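Local coordinates for DUF327 domain-containing protein (Thermotoga maritima MSB8, PDB 2P61) that is of unknown function but folds into an all-helical chain and belongs to the DUF327 family, at residues A140-E143 with E144-L148; T125-M129 with K130-Q134. One frame throughout, in Å; residues are numbered along the deposited sequence.

Interaction 1. Residues A140-E143 with E144-L148; sequences ARIE and EINGL
Ile142 and Asn146 meet one turn apart on helix 138-153, in a local i to i+4 contact on the last helix of this all-helical chain. Their side chains lie side by side and point the same way, with Ile142 CG2 3.8 Å from Asn146 OD1. The backbone beneath them is regular alpha helix. Asn146 N donates to Ile142 O at 2.9 Å. Glu144 N and Ile145 N bond in the same way to Ala140 O and Arg141 O. The bond from Gly147 N to Glu143 O is weak, with an N-H...O angle of only 129°.

Asn146 has CG beside its own backbone N (chi1 -61°), which sets the amide close to the Ile142 carbonyl of the preceding turn. OD1 and Ile142 O are both acceptors and do not bond to each other. OD1 is instead hydrogen-bonded to Tyr79 OH of helix 73-95, a polar link made by a buried side chain.

Ile145 lies beside the Arg141 carbonyl, its CD1 3.4 Å from Arg141 O. Ile142 and Asn146 pack on helix 37-69, while Ile145 packs on Ile83 of helix 73-95 and Leu124 of helix 105-129. Arg141 O has a second polar partner: a water donates to it at 2.9 Å and to Glu144 OE1 at 3.0 Å. The water thus ties the Glu144 carboxylate to the previous turn. The Arg141 guanidinium does not pair with Glu144; its NE bonds back to Ile136 O.

The chemistry is therefore divided round the helix. Ile142, Ile145 and Asn146 are buried, and the Asn146 side-chain carbonyl has a hydroxyl partner, while the exposed Glu144 carboxylate is linked to the backbone through water.

Interaction 2. Residues T125-M129 with K130-Q134; sequences TEKIM and KNEWQ
Lys127 and Glu132 join the last turn of helix 105-129 to the loop that follows it, across a Schellman motif. Asn131 leaves the helix with positive phi (49°). Two backbone bonds close the motif. Glu132 N donates to Lys127 O at 3.0 Å, nearly straight and almost in line with the carbonyl. Asn131 N gives a weak bond to Ile128 O at 3.2 Å. Two carbonyls of the final helical turn thus find donors in the loop.

Outside the backbone, Lys127 NZ forms a salt bridge with Glu132 OE1 at 2.5 Å. The two side chains cross at about a right angle. Lys127 reaches the carboxylate because its chain bends at chi2 and again at chi4 (-35°), bringing CE as well as NZ up to OE1. With an alanine in place of Lys127, the Glu132 carboxylate is likely to lose its salt-bridge partner and be freer to turn.

Ile128 lies on another side of the turn, its CG1 4.0 Å from Trp133 CH2, and also touches Leu76 of helix 73-95. Asn131 also gives the indole a partner: Trp133 NE1 donates to Asn131 OD1 at 3.0 Å, and OD1 lies in the indole plane, using a lone pair in its own carbonyl plane.

In the fold
Interaction 2 ends helix 105-129, and interaction 1 lies near the start of helix 138-153, the next helix in the chain. Their centres are about 17 Å apart. They nevertheless touch: Arg141 NH2 packs against Lys127 CD at 3.5 Å, so the lysine that bridges to Glu132 also lies against the following helix. Ile136, in the loop between the helices, serves both, accepting a bond from Arg141 and touching Lys127 and Ile128. Helix 73-95 is a shared neighbour, through Tyr79 for interaction 1 and Leu76 for interaction 2. Interaction 1 is partly buried, its centre about 10 Å from the centre of the chain; interaction 2 is a surface contact, its centre about 21 Å from that point.

Interaction 1. Residues A140-E143 with E144-L148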
loop_
_atom_site.group_PDB
_atom_site.type_symbol
_atom_site.label_atom_id
_atom_site.label_comp_id
_atom_site.label_asym_id
_atom_site.label_seq_id
_atom_site.Cartn_x
_atom_site.Cartn_y
_atom_site.Cartn_z
ATOM N N ALA A 140 0.994 7.476 13.890
ATOM C CA ALA A 140 -0.401 7.754 13.441
ATOM C C ALA A 140 -0.541 8.058 11.953
ATOM O O ALA A 140 -1.561 7.745 11.376
ATOM C CB ALA A 140 -1.025 8.864 14.199
ATOM N N ARG A 141 0.430 8.753 11.365
ATOM C CA ARG A 141 0.546 8.894 9.900
ATOM C C ARG A 141 0.575 7.536 9.246
ATOM O O ARG A 141 -0.005 7.373 8.190
ATOM C CB ARG A 141 1.843 9.598 9.549
ATOM C CG ARG A 141 1.728 11.037 9.851
ATOM C CD ARG A 141 2.860 11.801 9.276
ATOM N NE ARG A 141 2.706 13.191 9.672
ATOM C CZ ARG A 141 2.017 14.061 8.970
ATOM N NH1 ARG A 141 1.490 13.715 7.792
ATOM N NH2 ARG A 141 1.899 15.277 9.439
ATOM N N ILE A 142 1.199 6.546 9.888
ATOM C CA ILE A 142 1.180 5.228 9.301
ATOM C C ILE A 142 -0.116 4.364 9.533
ATOM O O ILE A 142 -0.536 3.626 8.646
ATOM C CB ILE A 142 2.475 4.522 9.665
ATOM C CG1 ILE A 142 3.638 5.190 8.895
ATOM C CG2 ILE A 142 2.413 3.054 9.384
ATOM C CD1 ILE A 142 4.940 4.838 9.565
ATOM N N GLU A 143 -0.787 4.457 10.683
ATOM C CA GLU A 143 -2.025 3.772 10.811
ATOM C C GLU A 143 -2.960 4.297 9.737
ATOM O O GLU A 143 -3.679 3.537 9.054
ATOM C CB GLU A 143 -2.577 3.957 12.227
ATOM C CG GLU A 143 -1.867 2.962 13.141
ATOM C CD GLU A 143 -1.834 3.317 14.590
ATOM O OE1 GLU A 143 -2.266 4.489 14.907
ATOM O OE2 GLU A 143 -1.384 2.378 15.376
ATOM N N GLU A 144 -2.927 5.597 9.537
ATOM C CA GLU A 144 -3.802 6.205 8.589
ATOM C C GLU A 144 -3.505 5.760 7.158
ATOM O O GLU A 144 -4.443 5.403 6.472
ATOM C CB GLU A 144 -3.833 7.734 8.782
ATOM C CG GLU A 144 -4.080 8.562 7.526
ATOM C CD GLU A 144 -4.323 10.094 7.829
ATOM O OE1 GLU A 144 -3.325 10.879 8.106
ATOM O OE2 GLU A 144 -5.530 10.485 7.727
ATOM N N ILE A 145 -2.246 5.741 6.690
ATOM C CA ILE A 145 -1.946 5.252 5.344
ATOM C C ILE A 145 -2.245 3.727 5.175
ATOM O O ILE A 145 -2.912 3.288 4.155
ATOM C CB ILE A 145 -0.489 5.600 4.894
ATOM C CG1 ILE A 145 -0.274 7.091 4.648
ATOM C CG2 ILE A 145 -0.039 4.794 3.647
ATOM C CD1 ILE A 145 1.161 7.392 4.996
ATOM N N ASN A 146 -1.810 2.907 6.154
ATOM C CA ASN A 146 -2.333 1.526 6.208
ATOM C C ASN A 146 -3.874 1.487 6.118
ATOM O O ASN A 146 -4.445 0.636 5.462
ATOM C CB ASN A 146 -1.882 0.887 7.456
ATOM C CG ASN A 146 -0.368 0.806 7.536
ATOM O OD1 ASN A 146 0.359 1.400 6.667
ATOM N ND2 ASN A 146 0.150 0.121 8.589
ATOM N N GLY A 147 -4.562 2.421 6.785
ATOM C CA GLY A 147 -5.998 2.294 6.914
ATOM C C GLY A 147 -6.439 2.271 5.502
ATOM O O GLY A 147 -7.186 1.418 5.129
ATOM N N LEU A 148 -5.875 3.165 4.705
ATOM C CA LEU A 148 -6.307 3.387 3.317
ATOM C C LEU A 148 -5.893 2.273 2.366
ATOM O O LEU A 148 -6.537 2.034 1.344
ATOM C CB LEU A 148 -5.744 4.699 2.750
ATOM C CG LEU A 148 -6.099 6.018 3.465
ATOM C CD1 LEU A 148 -5.232 7.117 2.836
ATOM C CD2 LEU A 148 -7.522 6.279 3.289
HETATM O O HOH W 1 -0.822 9.781 6.820
#

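Interaction 2. Residues T125-M129 with K130-Q134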
loop_
_atom_site.group_PDB
_atom_site.type_symbol
_atom_site.label_atom_id
_atom_site.label_comp_id
_atom_site.label_asym_id
_atom_site.label_seq_id
_atom_site.Cartn_x
_atom_site.Cartn_y
_atom_site.Cartn_z
ATOM N N THR A 125 7.149 12.229 4.053
ATOM C CA THR A 125 8.464 12.624 3.530
ATOM C C THR A 125 8.837 14.055 3.888
ATOM O O THR A 125 9.932 14.338 4.381
ATOM C CB THR A 125 8.475 12.518 1.979
ATOM O OG1 THR A 125 8.010 11.217 1.580
ATOM C CG2 THR A 125 9.858 12.700 1.427
ATOM N N GLU A 126 7.952 14.986 3.608
ATOM C CA GLU A 126 8.330 16.386 3.773
ATOM C C GLU A 126 8.758 16.637 5.227
ATOM O O GLU A 126 9.493 17.554 5.518
ATOM C CB GLU A 126 7.164 17.282 3.397
ATOM C CG GLU A 126 7.464 18.699 3.189
ATOM C CD GLU A 126 6.194 19.519 2.834
ATOM O OE1 GLU A 126 5.451 19.951 3.767
ATOM O OE2 GLU A 126 5.949 19.738 1.616
ATOM N N LYS A 127 8.325 15.788 6.137
ATOM C CA LYS A 127 8.348 16.117 7.557
ATOM C C LYS A 127 9.521 15.382 8.198
ATOM O O LYS A 127 10.195 15.899 9.074
ATOM C CB LYS A 127 6.992 15.733 8.149
ATOM C CG LYS A 127 6.454 16.741 9.058
ATOM C CD LYS A 127 4.952 16.868 9.003
ATOM C CE LYS A 127 4.509 18.153 9.850
ATOM N NZ LYS A 127 5.391 18.408 11.115
ATOM N N ILE A 128 9.792 14.178 7.746
ATOM C CA ILE A 128 11.091 13.588 7.960
ATOM C C ILE A 128 12.289 14.493 7.438
ATOM O O ILE A 128 13.362 14.551 8.026
ATOM C CB ILE A 128 11.133 12.227 7.212
ATOM C CG1 ILE A 128 10.252 11.194 7.907
ATOM C CG2 ILE A 128 12.591 11.764 6.918
ATOM C CD1 ILE A 128 10.558 9.823 7.448
ATOM N N MET A 129 12.122 15.146 6.305
ATOM C CA MET A 129 13.219 15.832 5.708
ATOM C C MET A 129 13.481 17.118 6.453
ATOM O O MET A 129 14.605 17.408 6.746
ATOM C CB MET A 129 13.003 15.999 4.192
ATOM C CG MET A 129 13.689 14.854 3.294
ATOM S SD MET A 129 13.127 15.397 1.689
ATOM C CE MET A 129 13.317 13.880 0.673
ATOM N N LYS A 130 12.437 17.853 6.825
ATOM C CA LYS A 130 12.525 19.000 7.745
ATOM C C LYS A 130 12.931 18.655 9.175
ATOM O O LYS A 130 12.940 19.533 10.055
ATOM C CB LYS A 130 11.156 19.663 7.842
ATOM C CG LYS A 130 10.531 19.869 6.554
ATOM C CD LYS A 130 10.357 21.295 6.240
ATOM C CE LYS A 130 8.900 21.695 6.478
ATOM N NZ LYS A 130 8.686 22.781 5.433
ATOM N N ASN A 131 13.203 17.375 9.436
ATOM C CA ASN A 131 13.501 16.901 10.824
ATOM C C ASN A 131 12.471 17.396 11.840
ATOM O O ASN A 131 12.808 17.971 12.866
ATOM C CB ASN A 131 14.916 17.305 11.236
ATOM C CG ASN A 131 15.944 16.518 10.491
ATOM O OD1 ASN A 131 15.988 15.291 10.575
ATOM N ND2 ASN A 131 16.724 17.195 9.691
ATOM N N GLU A 132 11.195 17.194 11.555
ATOM C CA GLU A 132 10.223 17.744 12.451
ATOM C C GLU A 132 9.721 16.630 13.295
ATOM O O GLU A 132 8.521 16.433 13.408
ATOM C CB GLU A 132 9.098 18.440 11.690
ATOM C CG GLU A 132 9.474 19.776 11.222
ATOM C CD GLU A 132 8.430 20.351 10.341
ATOM O OE1 GLU A 132 7.364 19.689 10.178
ATOM O OE2 GLU A 132 8.678 21.468 9.803
ATOM N N TRP A 133 10.656 15.948 13.949
ATOM C CA TRP A 133 10.352 14.749 14.751
ATOM C C TRP A 133 9.403 14.900 15.925
ATOM O O TRP A 133 8.809 13.959 16.310
ATOM C CB TRP A 133 11.638 14.055 15.174
ATOM C CG TRP A 133 12.495 13.821 14.059
ATOM C CD1 TRP A 133 13.528 14.617 13.627
ATOM C CD2 TRP A 133 12.366 12.776 13.116
ATOM N NE1 TRP A 133 14.106 14.088 12.511
ATOM C CE2 TRP A 133 13.417 12.952 12.162
ATOM C CE3 TRP A 133 11.474 11.680 12.981
ATOM C CZ2 TRP A 133 13.604 12.082 11.087
ATOM C CZ3 TRP A 133 11.672 10.813 11.941
ATOM C CH2 TRP A 133 12.756 11.024 10.987
ATOM N N GLN A 134 9.250 16.070 16.476
ATOM C CA GLN A 134 8.306 16.297 17.558
ATOM C C GLN A 134 6.861 16.693 17.210
ATOM O O GLN A 134 6.040 16.722 18.103
ATOM C CB GLN A 134 8.905 17.266 18.618
ATOM C CG GLN A 134 9.555 16.463 19.795
ATOM C CD GLN A 134 10.912 17.000 20.291
ATOM O OE1 GLN A 134 11.467 17.967 19.742
ATOM N NE2 GLN A 134 11.440 16.385 21.354
#